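Putative nucleotidyltransferase, hypothetical protein AF0614 (Archaeoglobus fulgidus, PDB 1YLQ) probably transfers nucleotidyl groups, as expected of a small archaeal member of the nucleotidyltransferase superfamily, although its substrate is not established. Local coordinates at residues 39-45 with 70-76; 19-23 with 86-92; 13-17 with 46-52. All coordinates share one frame; numbering follows the deposited sequence.

Contact 1 of 3, residues 39-45 with 70-76; sequences DVAIVSD and EFHILTK
Asp-39 sets OD1 at the edge of the His-72 imidazole, in the ring plane and 3.0 Å from CE1. Further round the same edge, His-72 NE2 donates to Glu-70 OE2 (2.8 Å), which receives it through its anti lone pair. Lying near the ring plane, this bond, though bent, restrains the ring's rotation. The two acids run side by side with their planes 77° apart; Asp-39 OD1 and Glu-70 OE2, 3.4 Å from each other, are both acceptors and share no bond. A sulfate, probably from the crystallisation liquor, lies close to both. Asp-39 and Glu-70, on adjacent strands, are placed as are the acids of nucleotidyltransferase active sites, which suggests, without proving, that this is the site.

On the opposite side of the sheet, the Phe-71 ring is met obliquely at CD1 by Val-40 CB (3.9 Å) and Ile-42 CD1. Ile-42 CG1 stands beside its backbone N (chi1 -54°), which carries CD1 to both Phe-71 and Ile-73 CD1 (4.0 Å).

Between these two faces the strands run parallel and in register, joined by five backbone hydrogen bonds, the first from Val-40 N to Glu-70 O and the last from Ser-44 N to Leu-74 O. Past the strand ends, Asp-45 OD1 accepts Lys-76 N (2.9 Å) at the start of helix 76-83, where Thr-75 is the N-cap.

The strands belong to a beta-alpha-beta unit whose connecting helix 50-63 covers the Ile-42, Phe-71 and Ile-73 face. Trp-79 of helix 76-83 packs on Ala-41, Val-43 and Leu-74, while strand 19-23 continues the sheet beyond strand 38-43.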
loop_
_atom_site.group_PDB
_atom_site.type_symbol
_atom_site.label_atom_id
_atom_site.label_comp_id
_atom_site.label_asym_id
_atom_site.label_seq_id
_atom_site.Cartn_x
_atom_site.Cartn_y
_atom_site.Cartn_z
ATOM N N ASP A 39 1.234 7.317 -0.608
ATOM C CA ASP A 39 0.568 8.651 -0.628
ATOM C C ASP A 39 -0.537 8.622 -1.681
ATOM O O ASP A 39 -0.383 8.012 -2.749
ATOM C CB ASP A 39 1.555 9.742 -0.945
ATOM C CG ASP A 39 2.570 9.918 0.150
ATOM O OD1 ASP A 39 2.176 10.417 1.234
ATOM O OD2 ASP A 39 3.736 9.471 -0.046
ATOM N N VAL A 40 -1.661 9.233 -1.347
ATOM C CA VAL A 40 -2.828 9.309 -2.244
ATOM C C VAL A 40 -3.198 10.771 -2.397
ATOM O O VAL A 40 -3.685 11.402 -1.458
ATOM C CB VAL A 40 -4.029 8.585 -1.664
ATOM C CG1 VAL A 40 -5.161 8.494 -2.723
ATOM C CG2 VAL A 40 -3.675 7.160 -1.229
ATOM N N ALA A 41 -2.976 11.324 -3.573
ATOM C CA ALA A 41 -3.401 12.717 -3.815
ATOM C C ALA A 41 -4.757 12.655 -4.532
ATOM O O ALA A 41 -4.904 11.959 -5.538
ATOM C CB ALA A 41 -2.372 13.443 -4.613
ATOM N N ILE A 42 -5.757 13.321 -3.963
ATOM C CA ILE A 42 -7.074 13.397 -4.555
ATOM C C ILE A 42 -7.301 14.856 -4.950
ATOM O O ILE A 42 -7.311 15.741 -4.104
ATOM C CB ILE A 42 -8.131 12.870 -3.572
ATOM C CG1 ILE A 42 -7.713 11.449 -3.106
ATOM C CG2 ILE A 42 -9.616 12.934 -4.247
ATOM C CD1 ILE A 42 -8.569 10.860 -2.060
ATOM N N VAL A 43 -7.449 15.114 -6.248
ATOM C CA VAL A 43 -7.184 16.426 -6.792
ATOM C C VAL A 43 -8.405 16.918 -7.564
ATOM O O VAL A 43 -8.865 16.259 -8.492
ATOM C CB VAL A 43 -5.979 16.381 -7.774
ATOM C CG1 VAL A 43 -5.738 17.746 -8.411
ATOM C CG2 VAL A 43 -4.676 15.803 -7.060
ATOM N N SER A 44 -8.915 18.095 -7.182
ATOM C CA SER A 44 -10.051 18.697 -7.924
ATOM C C SER A 44 -10.109 20.145 -7.514
ATOM O O SER A 44 -9.821 20.459 -6.356
ATOM C CB SER A 44 -11.367 18.026 -7.494
ATOM O OG SER A 44 -12.468 18.773 -7.996
ATOM N N ASP A 45 -10.550 21.031 -8.410
ATOM C CA ASP A 45 -10.738 22.428 -7.976
ATOM C C ASP A 45 -11.994 22.609 -7.123
ATOM O O ASP A 45 -12.216 23.667 -6.531
ATOM C CB ASP A 45 -10.712 23.396 -9.157
ATOM C CG ASP A 45 -9.303 23.668 -9.638
ATOM O OD1 ASP A 45 -8.295 23.364 -8.916
ATOM O OD2 ASP A 45 -9.185 24.238 -10.724
ATOM N N GLU A 70 -1.629 7.857 3.122
ATOM C CA GLU A 70 -1.539 9.245 3.585
ATOM C C GLU A 70 -2.280 10.011 2.512
ATOM O O GLU A 70 -1.898 9.937 1.371
ATOM C CB GLU A 70 -0.059 9.703 3.748
ATOM C CG GLU A 70 0.109 11.203 4.159
ATOM C CD GLU A 70 1.567 11.625 4.467
ATOM O OE1 GLU A 70 2.205 11.031 5.369
ATOM O OE2 GLU A 70 2.054 12.624 3.858
ATOM N N PHE A 71 -3.374 10.702 2.865
ATOM C CA PHE A 71 -4.239 11.349 1.881
ATOM C C PHE A 71 -3.835 12.822 1.785
ATOM O O PHE A 71 -3.523 13.403 2.817
ATOM C CB PHE A 71 -5.723 11.241 2.347
ATOM C CG PHE A 71 -6.253 9.831 2.299
ATOM C CD1 PHE A 71 -6.656 9.265 1.082
ATOM C CD2 PHE A 71 -6.313 9.062 3.467
ATOM C CE1 PHE A 71 -7.136 7.907 1.012
ATOM C CE2 PHE A 71 -6.779 7.701 3.420
ATOM C CZ PHE A 71 -7.198 7.155 2.194
ATOM N N HIS A 72 -3.868 13.396 0.579
ATOM C CA HIS A 72 -3.563 14.795 0.324
ATOM C C HIS A 72 -4.706 15.248 -0.560
ATOM O O HIS A 72 -4.900 14.711 -1.651
ATOM C CB HIS A 72 -2.204 14.938 -0.390
ATOM C CG HIS A 72 -1.076 14.363 0.422
ATOM N ND1 HIS A 72 -0.590 13.086 0.242
ATOM C CD2 HIS A 72 -0.391 14.880 1.460
ATOM C CE1 HIS A 72 0.391 12.866 1.093
ATOM N NE2 HIS A 72 0.501 13.926 1.872
ATOM N N ILE A 73 -5.497 16.171 -0.048
ATOM C CA ILE A 73 -6.733 16.618 -0.711
ATOM C C ILE A 73 -6.355 17.934 -1.290
ATOM O O ILE A 73 -6.068 18.888 -0.550
ATOM C CB ILE A 73 -7.856 16.764 0.354
ATOM C CG1 ILE A 73 -7.979 15.438 1.202
ATOM C CG2 ILE A 73 -9.196 17.215 -0.307
ATOM C CD1 ILE A 73 -8.034 14.067 0.253
ATOM N N LEU A 74 -6.292 18.012 -2.621
ATOM C CA LEU A 74 -5.619 19.136 -3.256
ATOM C C LEU A 74 -6.428 19.775 -4.401
ATOM O O LEU A 74 -7.074 19.069 -5.129
ATOM C CB LEU A 74 -4.312 18.609 -3.860
ATOM C CG LEU A 74 -3.336 17.936 -2.942
ATOM C CD1 LEU A 74 -2.131 17.389 -3.769
ATOM C CD2 LEU A 74 -2.886 18.967 -1.880
ATOM N N THR A 75 -6.298 21.095 -4.580
ATOM C CA THR A 75 -6.745 21.743 -5.781
ATOM C C THR A 75 -5.729 21.377 -6.896
ATOM O O THR A 75 -4.628 20.861 -6.598
ATOM C CB THR A 75 -6.749 23.294 -5.600
ATOM O OG1 THR A 75 -5.417 23.727 -5.334
ATOM C CG2 THR A 75 -7.584 23.713 -4.366
ATOM N N LYS A 76 -6.047 21.752 -8.143
ATOM C CA LYS A 76 -5.091 21.540 -9.248
ATOM C C LYS A 76 -3.750 22.296 -9.064
ATOM O O LYS A 76 -2.700 21.727 -9.289
ATOM C CB LYS A 76 -5.715 21.867 -10.610
ATOM C CG LYS A 76 -6.702 20.719 -11.050
ATOM C CD LYS A 76 -7.408 21.067 -12.354
ATOM C CE LYS A 76 -8.110 19.780 -13.002
ATOM N NZ LYS A 76 -8.576 20.197 -14.410
#

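Contact 2 of 3, residues 19-23 with 86-92; sequences EIYLY and IRKYRRL
Leu-22 and Arg-90 form an antiparallel hydrogen-bonded pair: Leu-22 N gives to Arg-90 O (2.8 Å) and Arg-90 N returns to Leu-22 O. Leu-92 N adds an almost straight bond to Ile-20 O (2.7 Å, 178° at the hydrogen), and between them Tyr-21 faces Arg-91 as a non-hydrogen-bonded pair.

Ile-86 crosses Tyr-23 at about a right angle and drops CD1 over the centre of its ring, a CH-pi contact 3.6 Å from the centroid. Tyr-23 CG, between its backbone N and carbonyl carbon (chi1 51°), sets one ring face against Ile-86. The rings of Tyr-21 and Tyr-89 stand perpendicular but meet obliquely, CD1 to CD1 at 3.6 Å; Trp-79 stacks on Tyr-21 and meets Tyr-89 edge-to-face. Arg-91 rests its CG against Tyr-21 CE1 (3.7 Å).

Within the chain, strand 90-91 is an edge strand of the mixed sheet, antiparallel to its neighbour 19-23.

Ile-20 CG2 lies alongside Leu-92 CD2 (3.8 Å), with helix 3-14 packed on Ile-20 and Leu-22. Tyr-31 of the second subunit packs on Leu-22, Arg-90 and Leu-92.

Glu-19 and Arg-91 form a salt bridge of charges alone: OE2 stands 3.4 Å from NH1, well out of the guanidinium plane.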
loop_
_atom_site.group_PDB
_atom_site.type_symbol
_atom_site.label_atom_id
_atom_site.label_comp_id
_atom_site.label_asym_id
_atom_site.label_seq_id
_atom_site.Cartn_x
_atom_site.Cartn_y
_atom_site.Cartn_z
ATOM N N GLU A 19 -9.380 13.486 -9.616
ATOM C CA GLU A 19 -8.375 12.583 -10.117
ATOM C C GLU A 19 -7.548 12.094 -8.964
ATOM O O GLU A 19 -7.371 12.819 -7.971
ATOM C CB GLU A 19 -7.502 13.235 -11.177
ATOM C CG GLU A 19 -8.268 13.544 -12.496
ATOM C CD GLU A 19 -8.409 12.321 -13.456
ATOM O OE1 GLU A 19 -8.593 11.126 -13.042
ATOM O OE2 GLU A 19 -8.369 12.580 -14.671
ATOM N N ILE A 20 -7.131 10.831 -9.047
ATOM C CA ILE A 20 -6.387 10.249 -7.936
ATOM C C ILE A 20 -5.032 9.807 -8.420
ATOM O O ILE A 20 -4.926 9.077 -9.414
ATOM C CB ILE A 20 -7.160 9.045 -7.272
ATOM C CG1 ILE A 20 -8.544 9.507 -6.807
ATOM C CG2 ILE A 20 -6.294 8.406 -6.142
ATOM C CD1 ILE A 20 -9.568 8.350 -6.741
ATOM N N TYR A 21 -4.016 10.223 -7.678
ATOM C CA TYR A 21 -2.652 9.832 -7.976
ATOM C C TYR A 21 -2.008 9.136 -6.787
ATOM O O TYR A 21 -2.164 9.603 -5.644
ATOM C CB TYR A 21 -1.863 11.111 -8.240
ATOM C CG TYR A 21 -2.442 11.950 -9.333
ATOM C CD1 TYR A 21 -2.105 11.717 -10.654
ATOM C CD2 TYR A 21 -3.338 12.991 -9.042
ATOM C CE1 TYR A 21 -2.609 12.505 -11.683
ATOM C CE2 TYR A 21 -3.908 13.762 -10.078
ATOM C CZ TYR A 21 -3.497 13.527 -11.388
ATOM O OH TYR A 21 -4.021 14.277 -12.422
ATOM N N LEU A 22 -1.213 8.095 -7.061
ATOM C CA LEU A 22 -0.498 7.318 -6.026
ATOM C C LEU A 22 1.001 7.621 -6.058
ATOM O O LEU A 22 1.602 7.713 -7.121
ATOM C CB LEU A 22 -0.737 5.801 -6.233
ATOM C CG LEU A 22 -2.195 5.293 -6.129
ATOM C CD1 LEU A 22 -2.252 3.696 -6.219
ATOM C CD2 LEU A 22 -2.834 5.783 -4.794
ATOM N N TYR A 23 1.602 7.842 -4.898
ATOM C CA TYR A 23 3.050 7.884 -4.791
ATOM C C TYR A 23 3.425 7.358 -3.405
ATOM O O TYR A 23 2.687 6.525 -2.827
ATOM C CB TYR A 23 3.611 9.292 -5.136
ATOM C CG TYR A 23 2.959 10.443 -4.405
ATOM C CD1 TYR A 23 1.672 10.841 -4.767
ATOM C CD2 TYR A 23 3.652 11.193 -3.405
ATOM C CE1 TYR A 23 1.040 11.888 -4.138
ATOM C CE2 TYR A 23 2.977 12.304 -2.722
ATOM C CZ TYR A 23 1.673 12.605 -3.150
ATOM O OH TYR A 23 0.896 13.622 -2.666
ATOM N N ILE A 86 7.925 15.158 -6.069
ATOM C CA ILE A 86 7.558 13.751 -6.208
ATOM C C ILE A 86 8.341 13.174 -7.355
ATOM O O ILE A 86 8.264 13.704 -8.484
ATOM C CB ILE A 86 6.039 13.575 -6.484
ATOM C CG1 ILE A 86 5.210 14.090 -5.294
ATOM C CG2 ILE A 86 5.658 12.078 -6.700
ATOM C CD1 ILE A 86 3.746 14.267 -5.660
ATOM N N ARG A 87 9.061 12.078 -7.069
ATOM C CA ARG A 87 9.944 11.425 -8.041
ATOM C C ARG A 87 9.142 10.815 -9.191
ATOM O O ARG A 87 9.490 10.978 -10.366
ATOM C CB ARG A 87 10.817 10.346 -7.364
ATOM C CG ARG A 87 11.341 9.274 -8.350
ATOM C CD ARG A 87 12.671 8.560 -7.954
ATOM N NE ARG A 87 12.573 7.830 -6.685
ATOM C CZ ARG A 87 13.066 8.273 -5.526
ATOM N NH1 ARG A 87 13.719 9.441 -5.469
ATOM N NH2 ARG A 87 12.912 7.553 -4.419
ATOM N N LYS A 88 8.039 10.161 -8.828
ATOM C CA LYS A 88 7.269 9.318 -9.708
ATOM C C LYS A 88 5.882 9.213 -9.075
ATOM O O LYS A 88 5.760 9.000 -7.867
ATOM C CB LYS A 88 7.914 7.921 -9.727
ATOM C CG LYS A 88 7.423 6.949 -10.760
ATOM C CD LYS A 88 8.546 5.899 -11.064
ATOM C CE LYS A 88 8.020 4.531 -11.509
ATOM N NZ LYS A 88 9.175 3.609 -11.943
ATOM N N TYR A 89 4.845 9.333 -9.882
ATOM C CA TYR A 89 3.496 9.015 -9.389
ATOM C C TYR A 89 2.782 8.195 -10.442
ATOM O O TYR A 89 3.212 8.176 -11.617
ATOM C CB TYR A 89 2.679 10.297 -9.087
ATOM C CG TYR A 89 2.492 11.227 -10.248
ATOM C CD1 TYR A 89 1.440 11.066 -11.141
ATOM C CD2 TYR A 89 3.397 12.298 -10.464
ATOM C CE1 TYR A 89 1.272 11.959 -12.238
ATOM C CE2 TYR A 89 3.248 13.178 -11.543
ATOM C CZ TYR A 89 2.197 13.006 -12.429
ATOM O OH TYR A 89 2.110 13.892 -13.466
ATOM N N ARG A 90 1.663 7.583 -10.045
ATOM C CA ARG A 90 0.778 6.882 -10.995
ATOM C C ARG A 90 -0.676 7.313 -10.818
ATOM O O ARG A 90 -1.227 7.267 -9.702
ATOM C CB ARG A 90 0.874 5.373 -10.752
ATOM C CG ARG A 90 -0.081 4.573 -11.610
ATOM C CD ARG A 90 0.436 4.255 -13.020
ATOM N NE ARG A 90 -0.655 3.758 -13.867
ATOM C CZ ARG A 90 -0.510 3.223 -15.084
ATOM N NH1 ARG A 90 0.694 3.093 -15.643
ATOM N NH2 ARG A 90 -1.588 2.818 -15.757
ATOM N N ARG A 91 -1.311 7.719 -11.910
ATOM C CA ARG A 91 -2.748 8.008 -11.894
ATOM C C ARG A 91 -3.526 6.715 -11.633
ATOM O O ARG A 91 -3.266 5.677 -12.279
ATOM C CB ARG A 91 -3.201 8.662 -13.213
ATOM C CG ARG A 91 -4.419 9.559 -13.045
ATOM C CD ARG A 91 -4.681 10.396 -14.281
ATOM N NE ARG A 91 -5.257 9.594 -15.357
ATOM C CZ ARG A 91 -5.806 10.092 -16.467
ATOM N NH1 ARG A 91 -5.868 11.413 -16.656
ATOM N NH2 ARG A 91 -6.294 9.268 -17.394
ATOM N N LEU A 92 -4.443 6.764 -10.666
ATOM C CA LEU A 92 -5.228 5.583 -10.283
ATOM C C LEU A 92 -6.440 5.393 -11.178
ATOM O O LEU A 92 -7.461 6.095 -11.083
ATOM C CB LEU A 92 -5.594 5.555 -8.782
ATOM C CG LEU A 92 -6.585 4.491 -8.238
ATOM C CD1 LEU A 92 -6.079 3.034 -8.343
ATOM C CD2 LEU A 92 -7.070 4.792 -6.813
#

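Contact 3 of 3, residues 13-17 with 46-52; sequences KDVQD and VFEDRNR
Val-15, just past the end of helix 3-14, divides its two methyls between different partners. CG1 meets Val-46 CG2 tip to tip at 4.1 Å, while CG2 comes obliquely to the Phe-47 ring, 3.8 Å from CZ, and also lies against Arg-52 NH2. With CG1 anti to the backbone N (chi1 -179°), the torsion sends CG1 to Val-46 and CG2 to Phe-47 and Arg-52.

Arg-52 approaches from the first turn of helix 50-63, its chain bent at chi2 (69°), and slides past Asp-14 in the opposite direction. It grips the carboxylate side-on, NH2 at 2.9 Å and NE at 3.0 Å, both on the single oxygen Asp-14 OD1. The planes are only 12° apart, so the salt bridge lies nearly flat. NH2 also makes a weak bond to the backbone Asp-14 O (2.7 Å), so that one arginine holds both side chain and carbonyl at the helix end.

The contact ties the C-terminal end of helix 3-14 to the N-terminal end of helix 50-63, where Asp-49 is the N-cap. Phe-56 of that helix meets the Phe-47 ring and touches Asp-14, and Ser-44 beyond strand 38-43 bonds to Asp-17.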
loop_
_atom_site.group_PDB
_atom_site.type_symbol
_atom_site.label_atom_id
_atom_site.label_comp_id
_atom_site.label_asym_id
_atom_site.label_seq_id
_atom_site.Cartn_x
_atom_site.Cartn_y
_atom_site.Cartn_z
ATOM N N LYS A 13 -17.994 9.310 -5.559
ATOM C CA LYS A 13 -19.340 9.558 -5.024
ATOM C C LYS A 13 -19.529 11.012 -4.578
ATOM O O LYS A 13 -20.607 11.604 -4.731
ATOM C CB LYS A 13 -19.622 8.636 -3.849
ATOM C CG LYS A 13 -21.065 8.657 -3.456
ATOM C CD LYS A 13 -21.406 7.834 -2.221
ATOM C CE LYS A 13 -22.845 8.230 -1.830
ATOM N NZ LYS A 13 -23.255 7.680 -0.509
ATOM N N ASP A 14 -18.487 11.554 -3.984
ATOM C CA ASP A 14 -18.480 12.935 -3.482
ATOM C C ASP A 14 -18.067 13.935 -4.583
ATOM O O ASP A 14 -18.777 14.912 -4.905
ATOM C CB ASP A 14 -17.529 13.018 -2.268
ATOM C CG ASP A 14 -17.695 14.318 -1.486
ATOM O OD1 ASP A 14 -18.082 15.369 -2.086
ATOM O OD2 ASP A 14 -17.444 14.279 -0.271
ATOM N N VAL A 15 -16.942 13.662 -5.211
ATOM C CA VAL A 15 -16.368 14.619 -6.179
ATOM C C VAL A 15 -16.164 13.891 -7.508
ATOM O O VAL A 15 -15.136 13.251 -7.712
ATOM C CB VAL A 15 -15.015 15.220 -5.675
ATOM C CG1 VAL A 15 -14.446 16.251 -6.691
ATOM C CG2 VAL A 15 -15.160 15.864 -4.299
ATOM N N GLN A 16 -17.138 14.023 -8.405
ATOM C CA GLN A 16 -17.171 13.260 -9.641
ATOM C C GLN A 16 -15.934 13.504 -10.503
ATOM O O GLN A 16 -15.437 12.588 -11.166
ATOM C CB GLN A 16 -18.429 13.642 -10.445
ATOM C CG GLN A 16 -18.658 12.743 -11.600
ATOM C CD GLN A 16 -20.047 12.892 -12.158
ATOM O OE1 GLN A 16 -20.702 13.920 -11.926
ATOM N NE2 GLN A 16 -20.521 11.870 -12.894
ATOM N N ASP A 17 -15.438 14.739 -10.509
ATOM C CA ASP A 17 -14.335 15.054 -11.418
ATOM C C ASP A 17 -12.958 14.805 -10.833
ATOM O O ASP A 17 -11.948 15.139 -11.468
ATOM C CB ASP A 17 -14.445 16.498 -11.967
ATOM C CG ASP A 17 -14.065 17.590 -10.913
ATOM O OD1 ASP A 17 -13.627 17.297 -9.780
ATOM O OD2 ASP A 17 -14.222 18.795 -11.209
ATOM N N VAL A 46 -12.798 21.573 -7.000
ATOM C CA VAL A 46 -13.843 21.614 -5.945
ATOM C C VAL A 46 -13.229 21.894 -4.538
ATOM O O VAL A 46 -13.836 22.506 -3.690
ATOM C CB VAL A 46 -14.679 20.302 -5.950
ATOM C CG1 VAL A 46 -15.701 20.282 -4.846
ATOM C CG2 VAL A 46 -15.446 20.177 -7.313
ATOM N N PHE A 47 -12.004 21.471 -4.310
ATOM C CA PHE A 47 -11.358 21.652 -3.011
ATOM C C PHE A 47 -10.828 23.072 -2.790
ATOM O O PHE A 47 -10.215 23.365 -1.735
ATOM C CB PHE A 47 -10.259 20.606 -2.844
ATOM C CG PHE A 47 -10.787 19.176 -2.850
ATOM C CD1 PHE A 47 -11.857 18.815 -2.034
ATOM C CD2 PHE A 47 -10.168 18.189 -3.630
ATOM C CE1 PHE A 47 -12.345 17.509 -2.019
ATOM C CE2 PHE A 47 -10.621 16.856 -3.600
ATOM C CZ PHE A 47 -11.719 16.525 -2.824
ATOM N N GLU A 48 -11.087 23.955 -3.767
ATOM C CA GLU A 48 -10.851 25.381 -3.553
ATOM C C GLU A 48 -11.754 25.871 -2.396
ATOM O O GLU A 48 -11.470 26.847 -1.764
ATOM C CB GLU A 48 -11.108 26.201 -4.815
ATOM C CG GLU A 48 -9.997 26.143 -5.809
ATOM C CD GLU A 48 -10.388 26.771 -7.153
ATOM O OE1 GLU A 48 -11.590 27.085 -7.344
ATOM O OE2 GLU A 48 -9.500 26.953 -7.999
ATOM N N ASP A 49 -12.830 25.157 -2.127
ATOM C CA ASP A 49 -13.703 25.493 -1.010
ATOM C C ASP A 49 -13.216 24.683 0.183
ATOM O O ASP A 49 -13.333 23.447 0.186
ATOM C CB ASP A 49 -15.162 25.160 -1.365
ATOM C CG ASP A 49 -16.106 25.362 -0.205
ATOM O OD1 ASP A 49 -15.667 25.398 0.935
ATOM O OD2 ASP A 49 -17.305 25.470 -0.418
ATOM N N ARG A 50 -12.614 25.370 1.162
ATOM C CA ARG A 50 -12.026 24.730 2.350
ATOM C C ARG A 50 -13.023 23.839 3.057
ATOM O O ARG A 50 -12.660 22.830 3.629
ATOM C CB ARG A 50 -11.528 25.814 3.309
ATOM C CG ARG A 50 -11.002 25.315 4.674
ATOM C CD ARG A 50 -10.003 26.315 5.231
ATOM N NE ARG A 50 -10.586 27.624 5.468
ATOM C CZ ARG A 50 -9.917 28.686 5.914
ATOM N NH1 ARG A 50 -8.600 28.644 6.103
ATOM N NH2 ARG A 50 -10.563 29.799 6.137
ATOM N N ASN A 51 -14.298 24.217 3.036
ATOM C CA ASN A 51 -15.309 23.448 3.753
ATOM C C ASN A 51 -15.495 22.079 3.108
ATOM O O ASN A 51 -15.742 21.077 3.782
ATOM C CB ASN A 51 -16.615 24.229 3.791
ATOM C CG ASN A 51 -16.493 25.462 4.630
ATOM O OD1 ASN A 51 -16.142 25.382 5.807
ATOM N ND2 ASN A 51 -16.697 26.618 4.017
ATOM N N ARG A 52 -15.377 22.056 1.799
ATOM C CA ARG A 52 -15.421 20.823 1.003
ATOM C C ARG A 52 -14.184 19.952 1.223
ATOM O O ARG A 52 -14.295 18.724 1.348
ATOM C CB ARG A 52 -15.572 21.187 -0.488
ATOM C CG ARG A 52 -15.962 20.011 -1.388
ATOM C CD ARG A 52 -17.418 19.494 -1.162
ATOM N NE ARG A 52 -17.662 18.368 -2.071
ATOM C CZ ARG A 52 -18.140 18.535 -3.301
ATOM N NH1 ARG A 52 -18.430 19.775 -3.738
ATOM N NH2 ARG A 52 -18.330 17.491 -4.098
#

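Contacts 1 and 2 share one mixed sheet, their centres about 10 Å apart: strands 38-43 and 19-23 are neighbours, and the strand order runs 69-74, 38-43, 19-23, 90-91. Backbone bonds such as Ala-41 N to Tyr-21 O (2.8 Å) join them. Along the chain, contact 1 falls wholly between the two halves of contact 2, whereas contact 3 alternates with both. The centre of contact 3 is about 10 Å from that of contact 1 and about 19 Å from that of contact 2; it fastens helices 3-14 and 50-63 at one end of the sheet. All lie within a single small domain of the nucleotidyltransferase family, with Asp-39 and Glu-70 at the other end.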